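Local coordinates for putative heme binding protein (Tannerella forsythia, PDB 6EU8) that probably binds heme as a member of the HmuY-like family of bacterial heme-binding proteins, and is seen here in its heme-free form, at residues R75-T80 and A134-V139; G83-T88 and P138-W143. One frame throughout, in Å; residues are numbered along the deposited sequence.

Contact 1: residues R75-T80 and A134-V139; sequences RFDIRT and AKVNPV
Asn137 and Ile78 join two beta strands of this HmuY-like, all-beta fold at a right-angled crossing. Strand 77-80, an outermost strand of a four-stranded antiparallel sheet, meets the end of strand 127-136 of the large antiparallel sheet; the two short axes approach to 5.9 Å at 90°, so the strands do not pair as neighbours in one sheet. One direct hydrogen bond spans the crossing: Asn137 N donates to Ile78 O over 2.9 Å, nearly straight at 168° and in the carbonyl plane. A water adds a second link, accepting from Ile78 N and donating to Asn137 O.

Among polar side chains, Asn137 has its CG set anti to the backbone N by chi1 of -169°; the amide is fixed at both ends, ND2 giving to Asp107 OD1 and Lys105 O, OD1 receiving Leu140 N. An asparagine suits this strand end because one short group both donates and accepts. Asp107 also receives Thr80 OG1, a shared partner for both segments.

Van der Waals contact comes largely from the aliphatic stems: Arg79 CB lies 3.4 Å from Lys135 O, a buried carbonyl with no hydrogen-bond partner in the model. The guanidinium forms a salt bridge to Glu62, which probably eases the nearness of Lys135 NZ, 4.6 Å from Arg79 NH2. At the other end of the crossing, Asp77 CB meets Val136 CG1. Methylenes let Lys135 pack while its amine reaches onward: its CD sits 3.6 Å above one guanidinium face of Arg79, displaced toward the rim near NH2.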
loop_
_atom_site.group_PDB
_atom_site.type_symbol
_atom_site.label_atom_id
_atom_site.label_comp_id
_atom_site.label_asym_id
_atom_site.label_seq_id
_atom_site.Cartn_x
_atom_site.Cartn_y
_atom_site.Cartn_z
ATOM N N ARG A 75 -2.179 -0.522 -6.525
ATOM C CA ARG A 75 -2.796 -1.839 -6.694
ATOM C C ARG A 75 -2.911 -2.537 -5.323
ATOM O O ARG A 75 -3.559 -1.947 -4.463
ATOM C CB ARG A 75 -2.037 -2.656 -7.737
ATOM C CG ARG A 75 -2.016 -2.058 -9.148
ATOM C CD ARG A 75 -3.341 -2.164 -9.945
ATOM N NE ARG A 75 -3.867 -3.527 -9.957
ATOM C CZ ARG A 75 -5.011 -3.907 -10.557
ATOM N NH1 ARG A 75 -5.769 -3.030 -11.176
ATOM N NH2 ARG A 75 -5.404 -5.170 -10.481
ATOM N N PHE A 76 -2.339 -3.729 -5.108
ATOM C CA PHE A 76 -2.400 -4.377 -3.774
ATOM C C PHE A 76 -1.099 -4.216 -2.987
ATOM O O PHE A 76 -0.938 -4.807 -1.897
ATOM C CB PHE A 76 -2.829 -5.852 -3.877
ATOM C CG PHE A 76 -4.228 -6.082 -4.435
ATOM C CD1 PHE A 76 -5.253 -5.135 -4.331
ATOM C CD2 PHE A 76 -4.500 -7.286 -5.085
ATOM C CE1 PHE A 76 -6.521 -5.388 -4.829
ATOM C CE2 PHE A 76 -5.788 -7.530 -5.600
ATOM C CZ PHE A 76 -6.766 -6.600 -5.470
ATOM N N ASP A 77 -0.171 -3.435 -3.543
ATOM C CA ASP A 77 1.091 -3.081 -2.838
ATOM C C ASP A 77 0.822 -1.980 -1.804
ATOM O O ASP A 77 0.175 -0.970 -2.103
ATOM C CB ASP A 77 2.112 -2.545 -3.827
ATOM C CG ASP A 77 2.379 -3.481 -4.973
ATOM O OD1 ASP A 77 2.865 -4.600 -4.722
ATOM O OD2 ASP A 77 2.144 -3.101 -6.146
ATOM N N ILE A 78 1.345 -2.176 -0.592
ATOM C CA ILE A 78 1.152 -1.231 0.533
ATOM C C ILE A 78 2.527 -0.852 1.055
ATOM O O ILE A 78 3.367 -1.754 1.318
ATOM C CB ILE A 78 0.383 -1.841 1.730
ATOM C CG1 ILE A 78 -0.802 -2.676 1.274
ATOM C CG2 ILE A 78 -0.054 -0.739 2.697
ATOM C CD1 ILE A 78 -1.874 -1.895 0.633
ATOM N N ARG A 79 2.793 0.456 1.157
ATOM C CA ARG A 79 4.015 0.938 1.823
ATOM C C ARG A 79 3.650 1.895 2.954
ATOM O O ARG A 79 2.507 2.310 3.103
ATOM C CB ARG A 79 4.974 1.621 0.851
ATOM C CG ARG A 79 4.472 2.949 0.314
ATOM C CD ARG A 79 5.543 3.752 -0.384
ATOM N NE ARG A 79 6.513 4.286 0.577
ATOM C CZ ARG A 79 7.301 5.332 0.354
ATOM N NH1 ARG A 79 7.274 5.994 -0.800
ATOM N NH2 ARG A 79 8.127 5.726 1.349
ATOM N N THR A 80 4.682 2.256 3.725
ATOM C CA THR A 80 4.564 3.232 4.808
ATOM C C THR A 80 5.456 4.443 4.528
ATOM O O THR A 80 6.287 4.420 3.617
ATOM C CB THR A 80 4.971 2.595 6.163
ATOM O OG1 THR A 80 6.386 2.344 6.200
ATOM C CG2 THR A 80 4.191 1.321 6.429
ATOM N N ALA A 134 11.080 1.039 -6.308
ATOM C CA ALA A 134 9.884 1.267 -5.511
ATOM C C ALA A 134 10.064 0.714 -4.093
ATOM O O ALA A 134 10.879 -0.179 -3.859
ATOM C CB ALA A 134 8.630 0.670 -6.184
ATOM N N LYS A 135 9.310 1.277 -3.166
ATOM C CA LYS A 135 9.299 0.848 -1.761
ATOM C C LYS A 135 7.964 0.178 -1.448
ATOM O O LYS A 135 6.909 0.731 -1.767
ATOM C CB LYS A 135 9.510 2.048 -0.806
ATOM C CG LYS A 135 10.874 2.697 -0.936
ATOM C CD LYS A 135 11.027 3.938 -0.055
ATOM C CE LYS A 135 12.420 4.541 -0.190
ATOM N NZ LYS A 135 12.372 6.022 -0.346
ATOM N N VAL A 136 8.022 -1.004 -0.816
ATOM C CA VAL A 136 6.860 -1.787 -0.423
ATOM C C VAL A 136 7.131 -2.400 0.957
ATOM O O VAL A 136 8.272 -2.766 1.254
ATOM C CB VAL A 136 6.512 -2.911 -1.451
ATOM C CG1 VAL A 136 6.210 -2.292 -2.819
ATOM C CG2 VAL A 136 7.630 -3.947 -1.584
ATOM N N ASN A 137 6.107 -2.573 1.768
ATOM C CA ASN A 137 6.286 -3.207 3.077
ATOM C C ASN A 137 6.029 -4.709 2.969
ATOM O O ASN A 137 4.937 -5.111 2.519
ATOM C CB ASN A 137 5.361 -2.593 4.116
ATOM C CG ASN A 137 5.731 -3.051 5.515
ATOM O OD1 ASN A 137 5.301 -4.091 5.976
ATOM N ND2 ASN A 137 6.614 -2.296 6.146
ATOM N N PRO A 138 7.015 -5.557 3.357
ATOM C CA PRO A 138 6.878 -7.007 3.155
ATOM C C PRO A 138 5.895 -7.692 4.123
ATOM O O PRO A 138 5.449 -8.803 3.834
ATOM C CB PRO A 138 8.308 -7.514 3.375
ATOM C CG PRO A 138 8.897 -6.536 4.309
ATOM C CD PRO A 138 8.322 -5.214 3.940
ATOM N N VAL A 139 5.587 -7.060 5.268
ATOM C CA VAL A 139 4.556 -7.543 6.182
ATOM C C VAL A 139 3.154 -7.158 5.649
ATOM O O VAL A 139 2.283 -8.021 5.494
ATOM C CB VAL A 139 4.784 -7.048 7.651
ATOM C CG1 VAL A 139 3.560 -7.310 8.537
ATOM C CG2 VAL A 139 6.045 -7.709 8.229
HETATM O O HOH W 1 3.007 -4.574 -0.048
#

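Contact 2: residues G83-T88 and P138-W143; sequences GEAIAT and PVLKTW
Ala85, Ile86 and Ala87 meet Val139 and Leu140 where strand 84-87 of the large antiparallel sheet is covered by the turn that leads into the 3-10 segment 140-143. No hydrogen bond crosses; branched side chains pack against both the backbone and the small alanines that face the turn.

Ala85 comes first, its CB directed at the turn and 4.0 Å from Leu140 CG, with Leu140 CD2 close behind. Alanine fits here, since its small methyl lets the leucine and valine side chains approach the strand closely. Ala85 O is touched by the valine, Val139 CG2 lying 3.7 Å away.

The CB of Ile86 points away from the turn, and the residue offers its backbone instead: its C lies 3.6 Å from Val139 CG1. That methyl reaches the strand because it stands anti to the valine backbone N (chi1 168°), while CG2 lies beside that N; the two branches thus touch successive peptide groups.

Ala87 ends the contact, its N 3.5 Å from Val139 CG1 and its CB a little farther from the same methyl. Phe160 on the neighbouring strand 160-163 also packs against Ala87, Leu140 and Thr142, extending the apolar patch.

The turn holds its own shape at Val139 O, which is gripped by two donors of one residue, Thr142 N at 3.0 Å and Thr142 OG1 at 2.8 Å.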
loop_
_atom_site.group_PDB
_atom_site.type_symbol
_atom_site.label_atom_id
_atom_site.label_comp_id
_atom_site.label_asym_id
_atom_site.label_seq_id
_atom_site.Cartn_x
_atom_site.Cartn_y
_atom_site.Cartn_z
ATOM N N GLY A 83 7.885 3.903 8.090
ATOM C CA GLY A 83 7.311 3.175 9.213
ATOM C C GLY A 83 7.705 1.729 9.307
ATOM O O GLY A 83 8.626 1.272 8.633
ATOM N N GLU A 84 7.038 0.996 10.190
ATOM C CA GLU A 84 7.313 -0.435 10.367
ATOM C C GLU A 84 6.061 -1.159 10.833
ATOM O O GLU A 84 5.194 -0.549 11.490
ATOM C CB GLU A 84 8.529 -0.652 11.289
ATOM C CG GLU A 84 8.399 -0.027 12.681
ATOM C CD GLU A 84 9.672 -0.123 13.531
ATOM O OE1 GLU A 84 10.711 -0.632 13.067
ATOM O OE2 GLU A 84 9.610 0.301 14.694
ATOM N N ALA A 85 5.945 -2.446 10.462
ATOM C CA ALA A 85 4.705 -3.209 10.685
ATOM C C ALA A 85 4.914 -4.640 11.181
ATOM O O ALA A 85 5.951 -5.243 10.932
ATOM C CB ALA A 85 3.912 -3.254 9.366
ATOM N N ILE A 86 3.895 -5.143 11.893
ATOM C CA ILE A 86 3.687 -6.570 12.218
ATOM C C ILE A 86 2.283 -7.018 11.880
ATOM O O ILE A 86 1.352 -6.219 11.830
ATOM C CB ILE A 86 3.896 -6.931 13.732
ATOM C CG1 ILE A 86 2.908 -6.175 14.639
ATOM C CG2 ILE A 86 5.314 -6.669 14.137
ATOM C CD1 ILE A 86 2.970 -6.599 16.099
ATOM N N ALA A 87 2.151 -8.326 11.611
ATOM C CA ALA A 87 0.862 -8.995 11.565
ATOM C C ALA A 87 0.659 -9.713 12.891
ATOM O O ALA A 87 1.409 -10.639 13.210
ATOM C CB ALA A 87 0.782 -9.997 10.419
ATOM N N THR A 88 -0.355 -9.280 13.613
ATOM C CA THR A 88 -0.746 -9.948 14.856
ATOM C C THR A 88 -1.521 -11.217 14.542
ATOM O O THR A 88 -2.002 -11.410 13.415
ATOM C CB THR A 88 -1.608 -9.071 15.789
ATOM O OG1 THR A 88 -2.971 -8.998 15.358
ATOM C CG2 THR A 88 -1.040 -7.651 15.980
ATOM N N PRO A 138 7.015 -5.557 3.357
ATOM C CA PRO A 138 6.878 -7.007 3.155
ATOM C C PRO A 138 5.895 -7.692 4.123
ATOM O O PRO A 138 5.449 -8.803 3.834
ATOM C CB PRO A 138 8.308 -7.514 3.375
ATOM C CG PRO A 138 8.897 -6.536 4.309
ATOM C CD PRO A 138 8.322 -5.214 3.940
ATOM N N VAL A 139 5.587 -7.060 5.268
ATOM C CA VAL A 139 4.556 -7.543 6.182
ATOM C C VAL A 139 3.154 -7.158 5.649
ATOM O O VAL A 139 2.283 -8.021 5.494
ATOM C CB VAL A 139 4.784 -7.048 7.651
ATOM C CG1 VAL A 139 3.560 -7.310 8.537
ATOM C CG2 VAL A 139 6.045 -7.709 8.229
ATOM N N LEU A 140 2.948 -5.889 5.316
ATOM C CA LEU A 140 1.633 -5.467 4.843
ATOM C C LEU A 140 1.241 -6.154 3.537
ATOM O O LEU A 140 0.068 -6.321 3.303
ATOM C CB LEU A 140 1.537 -3.948 4.747
ATOM C CG LEU A 140 1.670 -3.224 6.102
ATOM C CD1 LEU A 140 1.837 -1.719 5.907
ATOM C CD2 LEU A 140 0.504 -3.549 7.009
ATOM N N LYS A 141 2.212 -6.592 2.745
ATOM C CA LYS A 141 1.921 -7.316 1.466
ATOM C C LYS A 141 1.088 -8.560 1.714
ATOM O O LYS A 141 0.270 -8.962 0.862
ATOM C CB LYS A 141 3.233 -7.706 0.790
ATOM C CG LYS A 141 3.129 -8.277 -0.630
ATOM C CD LYS A 141 4.479 -8.838 -1.089
ATOM C CE LYS A 141 4.356 -9.779 -2.273
ATOM N NZ LYS A 141 4.376 -9.038 -3.550
ATOM N N THR A 142 1.251 -9.159 2.886
ATOM C CA THR A 142 0.495 -10.362 3.240
ATOM C C THR A 142 -0.999 -10.171 3.516
ATOM O O THR A 142 -1.698 -11.161 3.807
ATOM C CB THR A 142 1.141 -11.123 4.410
ATOM O OG1 THR A 142 0.924 -10.446 5.659
ATOM C CG2 THR A 142 2.626 -11.353 4.155
ATOM N N TRP A 143 -1.531 -8.946 3.438
ATOM C CA TRP A 143 -2.983 -8.717 3.547
ATOM C C TRP A 143 -3.765 -9.520 2.489
ATOM O O TRP A 143 -4.913 -9.852 2.715
ATOM C CB TRP A 143 -3.347 -7.226 3.493
ATOM C CG TRP A 143 -3.395 -6.551 2.121
ATOM C CD1 TRP A 143 -2.359 -6.081 1.372
ATOM C CD2 TRP A 143 -4.589 -6.229 1.399
ATOM N NE1 TRP A 143 -2.828 -5.525 0.199
ATOM C CE2 TRP A 143 -4.201 -5.564 0.216
ATOM C CE3 TRP A 143 -5.950 -6.429 1.653
ATOM C CZ2 TRP A 143 -5.129 -5.114 -0.732
ATOM C CZ3 TRP A 143 -6.882 -5.959 0.719
ATOM C CH2 TRP A 143 -6.465 -5.302 -0.456
#

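Overall arrangement
Contacts 1 and 2 have centres 9 Å apart and share Pro138 and Val139, so the chain leaving strand 127-136 meets strand 77-80 first and strand 84-87 next, two strands that follow each other in sequence. They also touch directly: Phe76 O lies 2.9 Å from Trp143 NE1, a probable hydrogen bond, and Ile78 CG2 packs 3.9 Å from Leu140 CD1, while Asn137 OD1 comes within 3.8 Å of Ala85 CB. Contact 1 is the more buried, near the centre of the chain. It joins the four-stranded sheet to the large one, whereas contact 2 folds the loop after strand 127-136 onto strand 84-87 of that large sheet; this heme-free structure places no heme beside either.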